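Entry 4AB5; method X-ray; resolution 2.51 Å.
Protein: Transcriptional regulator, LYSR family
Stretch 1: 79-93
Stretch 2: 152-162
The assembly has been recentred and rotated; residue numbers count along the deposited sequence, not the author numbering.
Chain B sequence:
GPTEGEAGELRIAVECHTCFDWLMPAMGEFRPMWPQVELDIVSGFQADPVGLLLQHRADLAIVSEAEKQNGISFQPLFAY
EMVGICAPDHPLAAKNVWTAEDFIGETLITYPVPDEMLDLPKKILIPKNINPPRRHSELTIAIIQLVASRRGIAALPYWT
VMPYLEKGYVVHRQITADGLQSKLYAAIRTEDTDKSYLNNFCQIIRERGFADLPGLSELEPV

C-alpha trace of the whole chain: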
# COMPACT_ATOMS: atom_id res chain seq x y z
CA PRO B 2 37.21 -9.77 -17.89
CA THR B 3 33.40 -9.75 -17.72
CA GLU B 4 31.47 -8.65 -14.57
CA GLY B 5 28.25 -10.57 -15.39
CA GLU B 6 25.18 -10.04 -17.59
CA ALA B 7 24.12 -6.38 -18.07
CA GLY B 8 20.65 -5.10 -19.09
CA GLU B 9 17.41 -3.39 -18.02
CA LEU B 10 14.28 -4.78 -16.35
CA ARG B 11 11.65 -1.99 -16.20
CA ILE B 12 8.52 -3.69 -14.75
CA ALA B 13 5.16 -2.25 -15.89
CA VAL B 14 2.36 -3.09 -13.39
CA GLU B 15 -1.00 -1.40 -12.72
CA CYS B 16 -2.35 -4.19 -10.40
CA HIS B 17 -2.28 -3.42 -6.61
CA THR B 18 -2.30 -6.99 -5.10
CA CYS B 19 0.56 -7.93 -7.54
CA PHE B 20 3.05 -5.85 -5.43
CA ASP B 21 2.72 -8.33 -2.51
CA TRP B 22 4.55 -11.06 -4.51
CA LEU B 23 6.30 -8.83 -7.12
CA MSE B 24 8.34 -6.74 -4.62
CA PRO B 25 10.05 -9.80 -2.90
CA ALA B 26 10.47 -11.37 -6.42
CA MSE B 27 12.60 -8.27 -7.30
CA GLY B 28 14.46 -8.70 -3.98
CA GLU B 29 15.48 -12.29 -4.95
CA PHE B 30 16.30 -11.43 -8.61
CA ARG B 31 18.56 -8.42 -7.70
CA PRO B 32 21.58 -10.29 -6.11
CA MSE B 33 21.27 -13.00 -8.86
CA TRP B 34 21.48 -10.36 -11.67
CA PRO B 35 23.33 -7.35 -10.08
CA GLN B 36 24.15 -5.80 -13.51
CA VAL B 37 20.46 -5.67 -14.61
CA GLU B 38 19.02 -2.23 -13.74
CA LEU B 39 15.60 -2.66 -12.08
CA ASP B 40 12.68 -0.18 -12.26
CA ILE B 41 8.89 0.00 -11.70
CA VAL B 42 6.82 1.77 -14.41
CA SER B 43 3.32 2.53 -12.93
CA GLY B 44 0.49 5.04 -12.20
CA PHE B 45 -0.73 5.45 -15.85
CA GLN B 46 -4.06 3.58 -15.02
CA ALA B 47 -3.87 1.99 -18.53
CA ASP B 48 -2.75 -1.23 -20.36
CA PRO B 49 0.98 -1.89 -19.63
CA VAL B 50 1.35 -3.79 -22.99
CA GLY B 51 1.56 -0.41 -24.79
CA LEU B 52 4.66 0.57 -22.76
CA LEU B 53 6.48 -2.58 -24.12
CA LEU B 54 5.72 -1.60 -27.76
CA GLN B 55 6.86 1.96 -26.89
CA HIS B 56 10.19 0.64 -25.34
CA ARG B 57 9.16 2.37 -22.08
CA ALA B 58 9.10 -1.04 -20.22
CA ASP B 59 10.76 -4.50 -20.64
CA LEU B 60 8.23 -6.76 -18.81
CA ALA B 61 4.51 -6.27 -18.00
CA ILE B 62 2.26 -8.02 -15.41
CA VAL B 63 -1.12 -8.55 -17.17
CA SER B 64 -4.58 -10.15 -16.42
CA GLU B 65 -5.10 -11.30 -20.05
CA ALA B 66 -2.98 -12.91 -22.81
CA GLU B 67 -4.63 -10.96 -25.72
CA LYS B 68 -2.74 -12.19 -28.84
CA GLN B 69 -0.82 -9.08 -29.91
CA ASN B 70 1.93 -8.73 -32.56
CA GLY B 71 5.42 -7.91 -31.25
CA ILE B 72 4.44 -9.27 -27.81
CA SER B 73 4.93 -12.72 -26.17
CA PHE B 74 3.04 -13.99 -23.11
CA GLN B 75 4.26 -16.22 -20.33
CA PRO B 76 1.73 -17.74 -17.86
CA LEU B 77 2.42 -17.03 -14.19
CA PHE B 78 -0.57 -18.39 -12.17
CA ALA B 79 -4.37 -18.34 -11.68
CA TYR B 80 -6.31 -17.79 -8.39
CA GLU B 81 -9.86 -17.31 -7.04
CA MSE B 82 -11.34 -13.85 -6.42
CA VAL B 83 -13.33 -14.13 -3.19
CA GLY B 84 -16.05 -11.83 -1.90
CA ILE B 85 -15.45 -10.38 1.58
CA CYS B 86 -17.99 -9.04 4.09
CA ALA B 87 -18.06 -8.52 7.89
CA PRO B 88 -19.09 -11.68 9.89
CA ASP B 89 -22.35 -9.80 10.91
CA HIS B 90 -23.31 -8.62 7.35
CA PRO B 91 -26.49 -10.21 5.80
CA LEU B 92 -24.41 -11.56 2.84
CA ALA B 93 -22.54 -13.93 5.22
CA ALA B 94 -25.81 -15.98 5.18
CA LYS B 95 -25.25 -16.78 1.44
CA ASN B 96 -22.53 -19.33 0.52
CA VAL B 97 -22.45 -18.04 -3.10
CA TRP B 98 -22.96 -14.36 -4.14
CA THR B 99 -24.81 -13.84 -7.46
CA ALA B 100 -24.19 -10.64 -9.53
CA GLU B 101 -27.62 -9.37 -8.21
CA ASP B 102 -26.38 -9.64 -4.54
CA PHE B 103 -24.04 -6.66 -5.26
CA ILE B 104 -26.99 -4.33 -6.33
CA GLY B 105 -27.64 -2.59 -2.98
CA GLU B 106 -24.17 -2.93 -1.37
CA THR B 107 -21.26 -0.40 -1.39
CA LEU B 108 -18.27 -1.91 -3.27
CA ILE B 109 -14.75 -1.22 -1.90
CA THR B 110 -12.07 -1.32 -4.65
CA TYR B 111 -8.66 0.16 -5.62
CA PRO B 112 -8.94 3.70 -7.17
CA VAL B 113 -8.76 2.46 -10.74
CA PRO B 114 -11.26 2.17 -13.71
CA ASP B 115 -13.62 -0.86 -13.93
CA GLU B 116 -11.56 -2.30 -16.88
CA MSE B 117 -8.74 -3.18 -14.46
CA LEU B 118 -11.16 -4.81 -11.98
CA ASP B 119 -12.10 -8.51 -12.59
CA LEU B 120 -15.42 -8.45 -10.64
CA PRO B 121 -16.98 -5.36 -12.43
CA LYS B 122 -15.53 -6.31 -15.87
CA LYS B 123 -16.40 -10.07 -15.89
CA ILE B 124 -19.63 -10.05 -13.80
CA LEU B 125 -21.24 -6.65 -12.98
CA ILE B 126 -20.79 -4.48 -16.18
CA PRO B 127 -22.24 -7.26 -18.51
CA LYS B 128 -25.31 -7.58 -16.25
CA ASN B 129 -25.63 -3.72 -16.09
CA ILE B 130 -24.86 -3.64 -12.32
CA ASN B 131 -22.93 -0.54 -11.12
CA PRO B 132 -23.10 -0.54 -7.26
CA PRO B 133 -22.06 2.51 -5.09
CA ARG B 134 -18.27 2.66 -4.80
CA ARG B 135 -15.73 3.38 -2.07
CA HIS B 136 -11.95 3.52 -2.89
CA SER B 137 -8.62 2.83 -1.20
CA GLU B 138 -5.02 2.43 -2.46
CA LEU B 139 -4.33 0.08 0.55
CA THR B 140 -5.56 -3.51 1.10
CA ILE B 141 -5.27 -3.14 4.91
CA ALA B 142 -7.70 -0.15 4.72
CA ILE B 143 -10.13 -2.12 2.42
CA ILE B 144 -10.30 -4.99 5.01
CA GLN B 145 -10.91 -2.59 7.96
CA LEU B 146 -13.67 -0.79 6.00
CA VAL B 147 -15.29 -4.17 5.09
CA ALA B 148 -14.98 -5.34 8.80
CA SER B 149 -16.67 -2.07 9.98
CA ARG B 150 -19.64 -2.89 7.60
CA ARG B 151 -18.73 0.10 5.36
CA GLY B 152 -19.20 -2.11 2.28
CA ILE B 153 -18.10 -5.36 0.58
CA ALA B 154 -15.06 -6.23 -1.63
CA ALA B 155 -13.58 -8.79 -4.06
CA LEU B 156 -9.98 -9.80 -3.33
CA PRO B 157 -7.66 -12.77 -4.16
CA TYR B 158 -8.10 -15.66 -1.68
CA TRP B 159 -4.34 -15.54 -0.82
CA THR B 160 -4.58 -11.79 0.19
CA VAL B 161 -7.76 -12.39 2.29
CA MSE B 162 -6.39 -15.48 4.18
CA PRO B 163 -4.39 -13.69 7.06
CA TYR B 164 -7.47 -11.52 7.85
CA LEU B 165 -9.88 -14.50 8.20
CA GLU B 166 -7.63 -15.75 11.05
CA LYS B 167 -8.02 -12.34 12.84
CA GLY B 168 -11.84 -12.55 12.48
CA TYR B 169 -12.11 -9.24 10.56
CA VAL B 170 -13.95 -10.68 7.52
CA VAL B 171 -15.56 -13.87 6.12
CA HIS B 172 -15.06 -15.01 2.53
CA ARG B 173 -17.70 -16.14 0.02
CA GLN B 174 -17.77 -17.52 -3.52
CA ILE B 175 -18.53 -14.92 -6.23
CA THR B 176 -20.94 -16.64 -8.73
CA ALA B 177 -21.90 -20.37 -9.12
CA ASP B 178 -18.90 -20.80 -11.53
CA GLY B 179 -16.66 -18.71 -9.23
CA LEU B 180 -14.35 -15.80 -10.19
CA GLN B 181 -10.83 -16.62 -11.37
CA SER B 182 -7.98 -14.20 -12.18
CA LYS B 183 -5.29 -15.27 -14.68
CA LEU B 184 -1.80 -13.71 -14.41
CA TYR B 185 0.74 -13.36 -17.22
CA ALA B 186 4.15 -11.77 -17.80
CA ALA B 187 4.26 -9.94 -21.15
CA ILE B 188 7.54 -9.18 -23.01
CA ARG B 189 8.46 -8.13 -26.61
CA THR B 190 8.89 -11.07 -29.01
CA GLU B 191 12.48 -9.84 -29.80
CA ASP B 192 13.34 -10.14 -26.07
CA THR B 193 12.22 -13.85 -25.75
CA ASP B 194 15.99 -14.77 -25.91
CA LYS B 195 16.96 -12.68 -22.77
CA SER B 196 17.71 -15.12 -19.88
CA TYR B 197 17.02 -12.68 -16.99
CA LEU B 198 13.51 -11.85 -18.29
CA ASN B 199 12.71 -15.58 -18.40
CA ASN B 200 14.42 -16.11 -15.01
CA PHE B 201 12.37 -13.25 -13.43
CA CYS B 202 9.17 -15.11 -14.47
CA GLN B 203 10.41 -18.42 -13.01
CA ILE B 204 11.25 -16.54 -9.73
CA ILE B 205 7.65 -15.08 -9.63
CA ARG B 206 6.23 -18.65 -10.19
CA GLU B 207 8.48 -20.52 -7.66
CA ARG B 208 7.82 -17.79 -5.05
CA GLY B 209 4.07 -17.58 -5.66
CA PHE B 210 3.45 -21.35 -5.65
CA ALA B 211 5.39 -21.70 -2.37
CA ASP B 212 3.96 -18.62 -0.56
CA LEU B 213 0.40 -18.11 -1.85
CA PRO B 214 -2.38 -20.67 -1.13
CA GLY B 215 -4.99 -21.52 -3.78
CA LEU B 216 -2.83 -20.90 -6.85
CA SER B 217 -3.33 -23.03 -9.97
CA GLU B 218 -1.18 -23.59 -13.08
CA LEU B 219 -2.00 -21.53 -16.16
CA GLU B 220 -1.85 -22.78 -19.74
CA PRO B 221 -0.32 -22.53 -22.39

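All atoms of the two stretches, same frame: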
# COMPACT_ATOMS: atom_id res chain seq x y z
N ALA B 79 -2.96 -18.69 -11.83
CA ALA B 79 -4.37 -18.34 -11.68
C ALA B 79 -4.76 -18.50 -10.20
O ALA B 79 -4.13 -19.27 -9.47
CB ALA B 79 -5.24 -19.24 -12.55
N TYR B 80 -5.79 -17.75 -9.76
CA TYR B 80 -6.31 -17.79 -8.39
C TYR B 80 -7.75 -17.31 -8.33
O TYR B 80 -8.19 -16.58 -9.22
CB TYR B 80 -5.42 -17.01 -7.38
CG TYR B 80 -5.10 -15.59 -7.77
CD1 TYR B 80 -6.02 -14.56 -7.58
CD2 TYR B 80 -3.85 -15.25 -8.30
CE1 TYR B 80 -5.72 -13.25 -7.95
CE2 TYR B 80 -3.53 -13.93 -8.63
CZ TYR B 80 -4.48 -12.93 -8.46
OH TYR B 80 -4.19 -11.63 -8.79
N GLU B 81 -8.47 -17.70 -7.26
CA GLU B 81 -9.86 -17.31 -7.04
C GLU B 81 -10.02 -15.96 -6.37
O GLU B 81 -9.31 -15.64 -5.40
CB GLU B 81 -10.71 -18.41 -6.36
CG GLU B 81 -10.27 -18.86 -4.97
CD GLU B 81 -9.18 -19.93 -4.88
OE1 GLU B 81 -8.03 -19.64 -5.26
OE2 GLU B 81 -9.47 -21.01 -4.32
N MSE B 82 -10.94 -15.16 -6.92
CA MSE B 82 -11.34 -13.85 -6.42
C MSE B 82 -12.50 -14.15 -5.48
O MSE B 82 -13.52 -14.70 -5.90
CB MSE B 82 -11.80 -12.92 -7.55
CG MSE B 82 -10.67 -12.45 -8.45
SE MSE B 82 -9.42 -11.23 -7.57
CE MSE B 82 -10.65 -9.69 -7.29
N VAL B 83 -12.31 -13.86 -4.19
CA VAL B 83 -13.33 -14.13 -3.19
C VAL B 83 -13.99 -12.84 -2.74
O VAL B 83 -13.34 -11.79 -2.72
CB VAL B 83 -12.83 -15.00 -1.99
CG1 VAL B 83 -12.39 -16.38 -2.46
CG2 VAL B 83 -11.72 -14.30 -1.20
N GLY B 84 -15.28 -12.94 -2.42
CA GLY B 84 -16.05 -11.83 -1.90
C GLY B 84 -15.85 -11.77 -0.40
O GLY B 84 -15.84 -12.81 0.26
N ILE B 85 -15.62 -10.57 0.14
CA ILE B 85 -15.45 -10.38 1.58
C ILE B 85 -16.49 -9.45 2.15
O ILE B 85 -16.81 -8.42 1.55
CB ILE B 85 -14.00 -10.02 2.02
CG1 ILE B 85 -13.49 -8.70 1.38
CG2 ILE B 85 -13.05 -11.19 1.78
CD1 ILE B 85 -12.38 -7.96 2.17
N CYS B 86 -17.03 -9.83 3.31
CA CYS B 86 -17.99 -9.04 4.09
C CYS B 86 -17.69 -9.23 5.58
O CYS B 86 -16.91 -10.12 5.93
CB CYS B 86 -19.44 -9.41 3.74
SG CYS B 86 -19.96 -11.04 4.34
N ALA B 87 -18.26 -8.40 6.45
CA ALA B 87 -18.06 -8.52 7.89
C ALA B 87 -18.81 -9.77 8.37
O ALA B 87 -19.81 -10.14 7.74
CB ALA B 87 -18.61 -7.28 8.60
N PRO B 88 -18.37 -10.47 9.45
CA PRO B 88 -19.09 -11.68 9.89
C PRO B 88 -20.59 -11.49 10.18
O PRO B 88 -21.36 -12.43 10.02
CB PRO B 88 -18.32 -12.11 11.14
CG PRO B 88 -16.96 -11.53 10.96
CD PRO B 88 -17.20 -10.21 10.31
N ASP B 89 -20.99 -10.26 10.58
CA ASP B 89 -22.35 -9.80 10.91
C ASP B 89 -23.23 -9.60 9.68
O ASP B 89 -24.41 -9.94 9.72
CB ASP B 89 -22.30 -8.46 11.68
CG ASP B 89 -22.04 -8.54 13.17
OD1 ASP B 89 -22.20 -9.65 13.75
OD2 ASP B 89 -21.73 -7.49 13.78
N HIS B 90 -22.67 -8.95 8.64
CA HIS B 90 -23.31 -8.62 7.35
C HIS B 90 -24.32 -9.67 6.84
O HIS B 90 -24.00 -10.86 6.87
CB HIS B 90 -22.22 -8.35 6.27
CG HIS B 90 -22.72 -7.62 5.06
ND1 HIS B 90 -22.42 -6.29 4.84
CD2 HIS B 90 -23.49 -8.06 4.03
CE1 HIS B 90 -23.03 -5.96 3.71
NE2 HIS B 90 -23.69 -6.99 3.20
N PRO B 91 -25.51 -9.25 6.34
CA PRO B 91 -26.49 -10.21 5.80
C PRO B 91 -25.96 -11.18 4.73
O PRO B 91 -26.42 -12.32 4.69
CB PRO B 91 -27.58 -9.30 5.22
CG PRO B 91 -27.50 -8.07 6.06
CD PRO B 91 -26.04 -7.87 6.28
N LEU B 92 -25.00 -10.73 3.90
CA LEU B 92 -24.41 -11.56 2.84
C LEU B 92 -23.61 -12.77 3.33
O LEU B 92 -23.37 -13.68 2.54
CB LEU B 92 -23.60 -10.73 1.83
CG LEU B 92 -24.37 -9.83 0.87
CD1 LEU B 92 -23.43 -8.89 0.17
CD2 LEU B 92 -25.17 -10.65 -0.15
N ALA B 93 -23.25 -12.80 4.62
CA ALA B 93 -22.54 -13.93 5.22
C ALA B 93 -23.46 -15.16 5.27
O ALA B 93 -22.97 -16.29 5.33
CB ALA B 93 -22.04 -13.57 6.61
N GLY B 152 -18.99 -1.55 3.61
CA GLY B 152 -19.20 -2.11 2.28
C GLY B 152 -18.68 -3.52 2.18
O GLY B 152 -18.37 -4.16 3.20
N ILE B 153 -18.62 -4.04 0.93
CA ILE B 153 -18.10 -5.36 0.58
C ILE B 153 -16.97 -5.21 -0.45
O ILE B 153 -16.82 -4.14 -1.03
CB ILE B 153 -19.21 -6.35 0.13
CG1 ILE B 153 -19.96 -5.85 -1.14
CG2 ILE B 153 -20.17 -6.68 1.29
CD1 ILE B 153 -20.79 -6.90 -1.85
N ALA B 154 -16.17 -6.27 -0.66
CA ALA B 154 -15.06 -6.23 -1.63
C ALA B 154 -14.81 -7.58 -2.26
O ALA B 154 -15.31 -8.59 -1.77
CB ALA B 154 -13.79 -5.73 -0.95
N ALA B 155 -14.03 -7.59 -3.36
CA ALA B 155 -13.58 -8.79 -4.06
C ALA B 155 -12.06 -8.74 -4.06
O ALA B 155 -11.46 -7.78 -4.55
CB ALA B 155 -14.10 -8.81 -5.49
N LEU B 156 -11.43 -9.74 -3.44
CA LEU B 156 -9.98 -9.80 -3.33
C LEU B 156 -9.46 -11.21 -3.56
O LEU B 156 -10.22 -12.16 -3.35
CB LEU B 156 -9.51 -9.28 -1.95
CG LEU B 156 -9.60 -7.77 -1.70
CD1 LEU B 156 -9.39 -7.47 -0.23
CD2 LEU B 156 -8.59 -7.00 -2.55
N PRO B 157 -8.18 -11.40 -3.99
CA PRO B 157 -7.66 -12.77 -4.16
C PRO B 157 -7.74 -13.53 -2.83
O PRO B 157 -7.58 -12.92 -1.78
CB PRO B 157 -6.20 -12.55 -4.55
CG PRO B 157 -6.13 -11.17 -5.08
CD PRO B 157 -7.14 -10.39 -4.30
N TYR B 158 -8.02 -14.84 -2.88
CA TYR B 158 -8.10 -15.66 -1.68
C TYR B 158 -6.80 -15.56 -0.85
O TYR B 158 -6.88 -15.43 0.37
CB TYR B 158 -8.45 -17.13 -2.04
CG TYR B 158 -8.42 -18.05 -0.84
CD1 TYR B 158 -9.44 -18.05 0.10
CD2 TYR B 158 -7.32 -18.89 -0.61
CE1 TYR B 158 -9.39 -18.86 1.24
CE2 TYR B 158 -7.26 -19.70 0.51
CZ TYR B 158 -8.30 -19.69 1.43
OH TYR B 158 -8.25 -20.48 2.55
N TRP B 159 -5.62 -15.63 -1.51
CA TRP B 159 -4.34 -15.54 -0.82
C TRP B 159 -4.14 -14.25 0.01
O TRP B 159 -3.54 -14.32 1.08
CB TRP B 159 -3.15 -15.83 -1.76
CG TRP B 159 -3.04 -14.90 -2.93
CD1 TRP B 159 -3.50 -15.12 -4.19
CD2 TRP B 159 -2.40 -13.61 -2.94
NE1 TRP B 159 -3.20 -14.04 -4.99
CE2 TRP B 159 -2.55 -13.09 -4.25
CE3 TRP B 159 -1.74 -12.84 -1.98
CZ2 TRP B 159 -2.04 -11.84 -4.62
CZ3 TRP B 159 -1.25 -11.59 -2.34
CH2 TRP B 159 -1.40 -11.11 -3.64
N THR B 160 -4.65 -13.10 -0.49
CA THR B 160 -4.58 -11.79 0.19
C THR B 160 -5.48 -11.78 1.44
O THR B 160 -5.09 -11.24 2.48
CB THR B 160 -5.06 -10.66 -0.76
OG1 THR B 160 -4.64 -10.91 -2.10
CG2 THR B 160 -4.59 -9.29 -0.32
N VAL B 161 -6.70 -12.32 1.29
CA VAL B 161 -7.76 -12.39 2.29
C VAL B 161 -7.41 -13.30 3.47
O VAL B 161 -7.75 -12.97 4.61
CB VAL B 161 -9.09 -12.79 1.56
CG1 VAL B 161 -10.17 -13.28 2.53
CG2 VAL B 161 -9.61 -11.63 0.72
N MSE B 162 -6.76 -14.45 3.20
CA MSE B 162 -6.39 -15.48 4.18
C MSE B 162 -5.83 -15.01 5.56
O MSE B 162 -6.42 -15.44 6.55
CB MSE B 162 -5.58 -16.62 3.54
CG MSE B 162 -5.78 -17.96 4.22
SE MSE B 162 -4.08 -18.91 4.48
CE MSE B 162 -3.07 -17.54 5.58
O HOH W 1 -5.62 -17.81 -3.84
O HOH W 2 -19.16 -5.67 5.41

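Strand 79-86 pairs antiparallel with strand 154-157, and the helix that begins at Tyr158 lies against one face of the resulting ladder. Tyr80 meets the start of that helix: the edge of the Trp159 indole points into the face of the Tyr80 ring, with Trp159 NE1 3.6 Å from Tyr80 CD2 and the planes perpendicular, while Tyr80 CE1 packs 3.5 Å from Pro157 CB. At Glu81 the ladder runs into the helix, since Tyr158 N donates to Glu81 O at 2.9 Å. The Glu81 side chain is linked to the same turn through a water, which is weakly bonded to both Glu81 OE1 and Trp159 N.

Selenomethionine Met82 shares a face with Ala155 and Pro157; it folds back so that its SE lies 4.1 Å from Pro157 CD and its CE 4.0 Å from Ala155 CB. Val83 pairs reciprocally with Leu156, Val83 N donating to Leu156 O at 2.8 Å and Leu156 N to Val83 O at 2.9 Å. Its side chain points to the other face, where Val83 CG2 reaches Val161 CG2 at 3.9 Å. Gly84, opposite Ala155, contributes backbone alone, its CA making a CA-H...O contact of 3.3 Å with Ala154 O.

Ile85 repeats the pattern of Val83. Ile85 N donates to Ala154 O at 2.8 Å. In return, Ala154 N donates to Ile85 O at 3.1 Å. The Ile85 side chain joins strand to helix: CD1 of Ile85 touches Leu156 CD1 at 3.9 Å and CG2 of Ile85 meets Val161 CG2 at 3.6 Å.

Beyond the ladder, Ile153 gathers the remaining contacts. Its CG2 lies 3.7 Å from Cys86 CB and also sits over the face of the His90 ring, 3.8 Å from His90 CE1, whereas Ile153 CD1 meets Leu92 CD1 at 3.9 Å. A second water bridges Ala87 N and Gly152 O, with a weak bond from His90 ND1.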